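Local atomic coordinates of pectate lyase/Amb allergen (Acidovorax citrulli, PDB entry 4HWV), a protein that probably cleaves pectate by calcium-dependent elimination, like other members of polysaccharide lyase family 1, and carries a bound calcium ion. Residues V290-N295 against L322-H327; V346-N351 against G375-E380. All coordinates share one frame; numbering follows the deposited sequence.

Contact 1: residues V290-N295 against L322-H327; sequences VTLSNN and LKVTFH
Leu292 and Phe326 lie side by side on one face of the parallel strands 290-293 and 324-327, whose axes approach to 4.6 Å with only 8° between their directions. The backbone evidence is a ladder of five N-H...O bonds: Val290 N to Lys323 O, Thr325 N to Val290 O, Leu292 N to Thr325 O, His327 N to Leu292 O and, just past the strand, Asn294 N to His327 O.

Apolar contact gathers on the face of Val290, Leu292, Val324 and Phe326. Leu292 CD1 lies 3.5 Å from Val324 CG1 and also over the Phe326 ring, 4.0 Å from its centroid but displaced toward the rim, a CH-pi contact.

On the other face, CG of His327 stands between its own backbone N and carbonyl carbon (chi1 73°), and the imidazole lies across Ser293, whose CB is 3.9 Å from the ring centroid. Thr291 OG1 meets Thr325 CB at 3.7 Å. The polar ends bond elsewhere: Thr291 OG1 and His327 NE2 to Thr24, Thr325 OG1 to Tyr460, Ser293 OG to Asp240.

Strand 237-240 pairs with 290-293 and strand 345-356 with 324-327, while strand 281-283 packs against Leu292 and Val324, as expected inside a parallel beta-helix.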
loop_
_atom_site.group_PDB
_atom_site.type_symbol
_atom_site.label_atom_id
_atom_site.label_comp_id
_atom_site.label_asym_id
_atom_site.label_seq_id
_atom_site.Cartn_x
_atom_site.Cartn_y
_atom_site.Cartn_z
ATOM N N VAL A 290 -3.494 30.496 -2.411
ATOM C CA VAL A 290 -2.843 29.201 -2.503
ATOM C C VAL A 290 -2.936 28.724 -3.934
ATOM O O VAL A 290 -4.004 28.775 -4.544
ATOM C CB VAL A 290 -3.566 28.181 -1.594
ATOM C CG1 VAL A 290 -2.876 26.818 -1.643
ATOM C CG2 VAL A 290 -3.661 28.731 -0.166
ATOM N N THR A 291 -1.823 28.237 -4.466
ATOM C CA THR A 291 -1.828 27.575 -5.772
ATOM C C THR A 291 -1.272 26.169 -5.646
ATOM O O THR A 291 -0.181 25.977 -5.085
ATOM C CB THR A 291 -1.010 28.363 -6.804
ATOM O OG1 THR A 291 -1.684 29.602 -7.049
ATOM C CG2 THR A 291 -0.874 27.585 -8.122
ATOM N N LEU A 292 -2.018 25.197 -6.174
ATOM C CA LEU A 292 -1.545 23.822 -6.287
ATOM C C LEU A 292 -1.373 23.530 -7.775
ATOM O O LEU A 292 -2.360 23.481 -8.514
ATOM C CB LEU A 292 -2.554 22.848 -5.661
ATOM C CG LEU A 292 -2.857 23.112 -4.191
ATOM C CD1 LEU A 292 -4.100 23.985 -4.030
ATOM C CD2 LEU A 292 -3.036 21.804 -3.447
ATOM N N SER A 293 -0.124 23.370 -8.215
ATOM C CA SER A 293 0.186 23.236 -9.633
ATOM C C SER A 293 1.027 21.990 -9.887
ATOM O O SER A 293 1.932 21.661 -9.107
ATOM C CB SER A 293 0.928 24.481 -10.126
ATOM O OG SER A 293 2.069 24.747 -9.320
ATOM N N ASN A 294 0.722 21.295 -10.979
ATOM C CA ASN A 294 1.607 20.244 -11.489
ATOM C C ASN A 294 1.855 19.117 -10.490
ATOM O O ASN A 294 2.934 18.521 -10.491
ATOM C CB ASN A 294 2.955 20.851 -11.929
ATOM C CG ASN A 294 2.770 22.054 -12.832
ATOM O OD1 ASN A 294 2.055 21.974 -13.836
ATOM N ND2 ASN A 294 3.398 23.184 -12.470
ATOM N N ASN A 295 0.864 18.831 -9.647
ATOM C CA ASN A 295 0.978 17.739 -8.665
ATOM C C ASN A 295 0.273 16.485 -9.161
ATOM O O ASN A 295 -0.592 16.556 -10.033
ATOM C CB ASN A 295 0.341 18.122 -7.318
ATOM C CG ASN A 295 0.925 19.377 -6.720
ATOM O OD1 ASN A 295 2.028 19.360 -6.167
ATOM N ND2 ASN A 295 0.182 20.468 -6.794
ATOM N N LEU A 322 -9.686 31.977 1.285
ATOM C CA LEU A 322 -9.873 30.731 0.539
ATOM C C LEU A 322 -9.744 30.915 -0.977
ATOM O O LEU A 322 -10.388 30.201 -1.759
ATOM C CB LEU A 322 -11.190 30.041 0.920
ATOM C CG LEU A 322 -11.448 29.913 2.428
ATOM C CD1 LEU A 322 -12.815 29.265 2.657
ATOM C CD2 LEU A 322 -10.346 29.141 3.183
ATOM N N LYS A 323 -8.876 31.835 -1.389
ATOM C CA LYS A 323 -8.580 31.976 -2.807
ATOM C C LYS A 323 -7.550 30.930 -3.204
ATOM O O LYS A 323 -6.407 30.959 -2.723
ATOM C CB LYS A 323 -8.053 33.379 -3.104
ATOM C CG LYS A 323 -9.132 34.452 -2.925
ATOM C CD LYS A 323 -8.520 35.851 -3.013
ATOM C CE LYS A 323 -9.552 36.989 -3.044
ATOM N NZ LYS A 323 -10.383 36.983 -1.815
ATOM N N VAL A 324 -7.959 29.987 -4.059
ATOM C CA VAL A 324 -7.126 28.834 -4.388
ATOM C C VAL A 324 -7.173 28.589 -5.896
ATOM O O VAL A 324 -8.248 28.654 -6.520
ATOM C CB VAL A 324 -7.615 27.546 -3.671
ATOM C CG1 VAL A 324 -6.656 26.394 -3.927
ATOM C CG2 VAL A 324 -7.759 27.788 -2.184
ATOM N N THR A 325 -6.005 28.333 -6.486
ATOM C CA THR A 325 -5.905 27.932 -7.885
ATOM C C THR A 325 -5.359 26.512 -7.972
ATOM O O THR A 325 -4.340 26.202 -7.347
ATOM C CB THR A 325 -4.928 28.841 -8.634
ATOM O OG1 THR A 325 -5.340 30.218 -8.504
ATOM C CG2 THR A 325 -4.843 28.439 -10.100
ATOM N N PHE A 326 -6.027 25.662 -8.744
ATOM C CA PHE A 326 -5.526 24.312 -9.063
ATOM C C PHE A 326 -5.280 24.247 -10.567
ATOM O O PHE A 326 -6.219 24.411 -11.348
ATOM C CB PHE A 326 -6.583 23.220 -8.799
ATOM C CG PHE A 326 -6.908 22.958 -7.351
ATOM C CD1 PHE A 326 -7.852 23.739 -6.677
ATOM C CD2 PHE A 326 -6.347 21.862 -6.701
ATOM C CE1 PHE A 326 -8.220 23.448 -5.364
ATOM C CE2 PHE A 326 -6.708 21.564 -5.381
ATOM C CZ PHE A 326 -7.654 22.362 -4.714
ATOM N N HIS A 327 -4.053 23.950 -10.992
ATOM C CA HIS A 327 -3.832 23.733 -12.413
ATOM C C HIS A 327 -2.730 22.729 -12.693
ATOM O O HIS A 327 -1.753 22.629 -11.943
ATOM C CB HIS A 327 -3.602 25.055 -13.192
ATOM C CG HIS A 327 -2.279 25.711 -12.958
ATOM N ND1 HIS A 327 -1.150 25.388 -13.681
ATOM C CD2 HIS A 327 -1.919 26.713 -12.124
ATOM C CE1 HIS A 327 -0.148 26.169 -13.302
ATOM N NE2 HIS A 327 -0.587 26.979 -12.352
#

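Contact 2: residues V346-N351 against G375-E380; sequences VHLYNN and GKVHAE
His347 has CG anti to its backbone N (chi1 -176°), and Glu380, two residues beyond the His378 that pairs with His347, has CG anti to its carbonyl carbon (chi1 -68°) with the chain extended beyond, and their ends meet across the strands. His347 NE2 donates to Glu380 OE1 at 2.8 Å, with an N-H...O angle of 152°. The bond is somewhat bent: it reaches OE1 on the anti side, out of the carboxylate plane, and OE1 itself is tilted from the imidazole plane. The other oxygen, Glu380 OE2, accepts a weak bond from His378 NE2 at 3.1 Å.

The two histidines form an offset edge-to-face pair, the edge of His378 toward the face of His347, with centroids 5.5 Å apart. Closest between the rings are the two CD2 atoms of His347 and His378, at 3.8 Å. At the edge of the His347 ring, CD2 comes within 3.2 Å of His378 O, a carbonyl already bonded to Leu348 N.

Strands 346-349 and 376-380 run parallel, joined by five backbone bonds from Val346 N to Lys376 O through Asn350 N to Glu380 O. On the opposite face Leu348 CD1 touches Val377 CG1 at 3.8 Å.

Tyr460 OH bonds His347 ND1, Tyr462 OH reaches Glu380 OE1, and Tyr425 stacks on His378. Both ring nitrogens of His347 are therefore engaged, which fixes its rotation. The buried carboxylate takes one bond from His347, a weak one from His378 and a further one with Tyr462, an environment that would be expected to stabilise its negative charge and perhaps raise the basicity of the imidazoles.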
loop_
_atom_site.group_PDB
_atom_site.type_symbol
_atom_site.label_atom_id
_atom_site.label_comp_id
_atom_site.label_asym_id
_atom_site.label_seq_id
_atom_site.Cartn_x
_atom_site.Cartn_y
_atom_site.Cartn_z
ATOM N N VAL A 346 -12.269 30.019 -6.341
ATOM C CA VAL A 346 -11.399 28.888 -6.665
ATOM C C VAL A 346 -11.411 28.616 -8.170
ATOM O O VAL A 346 -12.471 28.465 -8.787
ATOM C CB VAL A 346 -11.823 27.640 -5.886
ATOM C CG1 VAL A 346 -11.014 26.412 -6.296
ATOM C CG2 VAL A 346 -11.673 27.899 -4.393
ATOM N N HIS A 347 -10.212 28.604 -8.751
ATOM C CA HIS A 347 -10.014 28.424 -10.179
ATOM C C HIS A 347 -9.391 27.054 -10.406
ATOM O O HIS A 347 -8.339 26.765 -9.840
ATOM C CB HIS A 347 -9.082 29.549 -10.658
ATOM C CG HIS A 347 -8.828 29.588 -12.133
ATOM N ND1 HIS A 347 -7.734 30.251 -12.651
ATOM C CD2 HIS A 347 -9.522 29.113 -13.199
ATOM C CE1 HIS A 347 -7.766 30.196 -13.968
ATOM N NE2 HIS A 347 -8.832 29.499 -14.332
ATOM N N LEU A 348 -10.034 26.217 -11.218
ATOM C CA LEU A 348 -9.460 24.906 -11.571
ATOM C C LEU A 348 -9.311 24.890 -13.078
ATOM O O LEU A 348 -10.304 24.959 -13.797
ATOM C CB LEU A 348 -10.371 23.740 -11.150
ATOM C CG LEU A 348 -10.692 23.692 -9.652
ATOM C CD1 LEU A 348 -12.070 24.288 -9.376
ATOM C CD2 LEU A 348 -10.558 22.273 -9.094
ATOM N N TYR A 349 -8.076 24.848 -13.560
ATOM C CA TYR A 349 -7.866 24.787 -14.995
ATOM C C TYR A 349 -6.821 23.765 -15.407
ATOM O O TYR A 349 -5.849 23.544 -14.700
ATOM C CB TYR A 349 -7.554 26.172 -15.598
ATOM C CG TYR A 349 -6.222 26.827 -15.270
ATOM C CD1 TYR A 349 -6.054 27.596 -14.117
ATOM C CD2 TYR A 349 -5.141 26.744 -16.153
ATOM C CE1 TYR A 349 -4.850 28.244 -13.861
ATOM C CE2 TYR A 349 -3.936 27.376 -15.886
ATOM C CZ TYR A 349 -3.800 28.120 -14.748
ATOM O OH TYR A 349 -2.593 28.752 -14.482
ATOM N N ASN A 350 -7.056 23.113 -16.542
ATOM C CA ASN A 350 -6.062 22.195 -17.100
ATOM C C ASN A 350 -5.636 21.126 -16.094
ATOM O O ASN A 350 -4.443 20.847 -15.937
ATOM C CB ASN A 350 -4.816 22.937 -17.613
ATOM C CG ASN A 350 -5.067 23.775 -18.863
ATOM O OD1 ASN A 350 -4.353 24.739 -19.080
ATOM N ND2 ASN A 350 -6.026 23.375 -19.721
ATOM N N ASN A 351 -6.612 20.539 -15.411
ATOM C CA ASN A 351 -6.348 19.349 -14.608
ATOM C C ASN A 351 -6.874 18.116 -15.338
ATOM O O ASN A 351 -7.766 18.223 -16.183
ATOM C CB ASN A 351 -7.020 19.465 -13.241
ATOM C CG ASN A 351 -6.575 20.692 -12.497
ATOM O OD1 ASN A 351 -5.445 20.757 -11.998
ATOM N ND2 ASN A 351 -7.439 21.703 -12.456
ATOM N N GLY A 375 -19.322 29.400 -2.454
ATOM C CA GLY A 375 -18.161 29.164 -3.289
ATOM C C GLY A 375 -18.310 29.879 -4.622
ATOM O O GLY A 375 -19.415 30.153 -5.088
ATOM N N LYS A 376 -17.181 30.169 -5.249
ATOM C CA LYS A 376 -17.185 30.826 -6.551
ATOM C C LYS A 376 -16.167 30.093 -7.415
ATOM O O LYS A 376 -14.958 30.357 -7.360
ATOM C CB LYS A 376 -16.891 32.321 -6.399
ATOM C CG LYS A 376 -17.956 33.029 -5.540
ATOM C CD LYS A 376 -17.656 34.482 -5.267
ATOM C CE LYS A 376 -18.627 35.002 -4.205
ATOM N NZ LYS A 376 -18.438 34.277 -2.902
ATOM N N VAL A 377 -16.671 29.126 -8.166
ATOM C CA VAL A 377 -15.837 28.160 -8.872
ATOM C C VAL A 377 -15.730 28.526 -10.342
ATOM O O VAL A 377 -16.729 28.847 -10.996
ATOM C CB VAL A 377 -16.406 26.728 -8.711
ATOM C CG1 VAL A 377 -15.610 25.740 -9.531
ATOM C CG2 VAL A 377 -16.432 26.338 -7.237
ATOM N N HIS A 378 -14.503 28.504 -10.860
ATOM C CA HIS A 378 -14.255 28.841 -12.264
ATOM C C HIS A 378 -13.410 27.703 -12.838
ATOM O O HIS A 378 -12.248 27.541 -12.448
ATOM C CB HIS A 378 -13.490 30.171 -12.345
ATOM C CG HIS A 378 -13.489 30.800 -13.703
ATOM N ND1 HIS A 378 -14.427 31.734 -14.078
ATOM C CD2 HIS A 378 -12.646 30.658 -14.759
ATOM C CE1 HIS A 378 -14.181 32.122 -15.317
ATOM N NE2 HIS A 378 -13.100 31.495 -15.749
ATOM N N ALA A 379 -13.989 26.923 -13.748
ATOM C CA ALA A 379 -13.344 25.702 -14.249
ATOM C C ALA A 379 -13.105 25.811 -15.745
ATOM O O ALA A 379 -14.046 26.019 -16.498
ATOM C CB ALA A 379 -14.226 24.488 -13.961
ATOM N N GLU A 380 -11.857 25.642 -16.177
ATOM C CA GLU A 380 -11.531 25.780 -17.598
ATOM C C GLU A 380 -10.642 24.655 -18.104
ATOM O O GLU A 380 -9.601 24.359 -17.505
ATOM C CB GLU A 380 -10.830 27.118 -17.867
ATOM C CG GLU A 380 -11.751 28.320 -17.677
ATOM C CD GLU A 380 -11.023 29.640 -17.602
ATOM O OE1 GLU A 380 -9.988 29.710 -16.914
ATOM O OE2 GLU A 380 -11.508 30.612 -18.214
#

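How the contacts relate
The two contacts follow each other along the chain: 322-327 closes contact 1 before 346-351 opens contact 2. Their centres are about 9 Å apart, and strands 324-327 and 345-356 are direct parallel neighbours, so the four segments form consecutive rungs. The bonds joining them probably include Phe326 N to His347 O (2.8 Å) and Tyr349 N to Phe326 O (2.9 Å). Tyr460 ties the two together again, bonding both Thr325 and His347. This succession is that of the family's right-handed parallel beta-helix. The side chain of calcium ligand Asp282 is about 8 Å from that of Phe326 in contact 1 and about 12 Å from that of Val346 in contact 2; both contacts build the helix wall rather than the metal site.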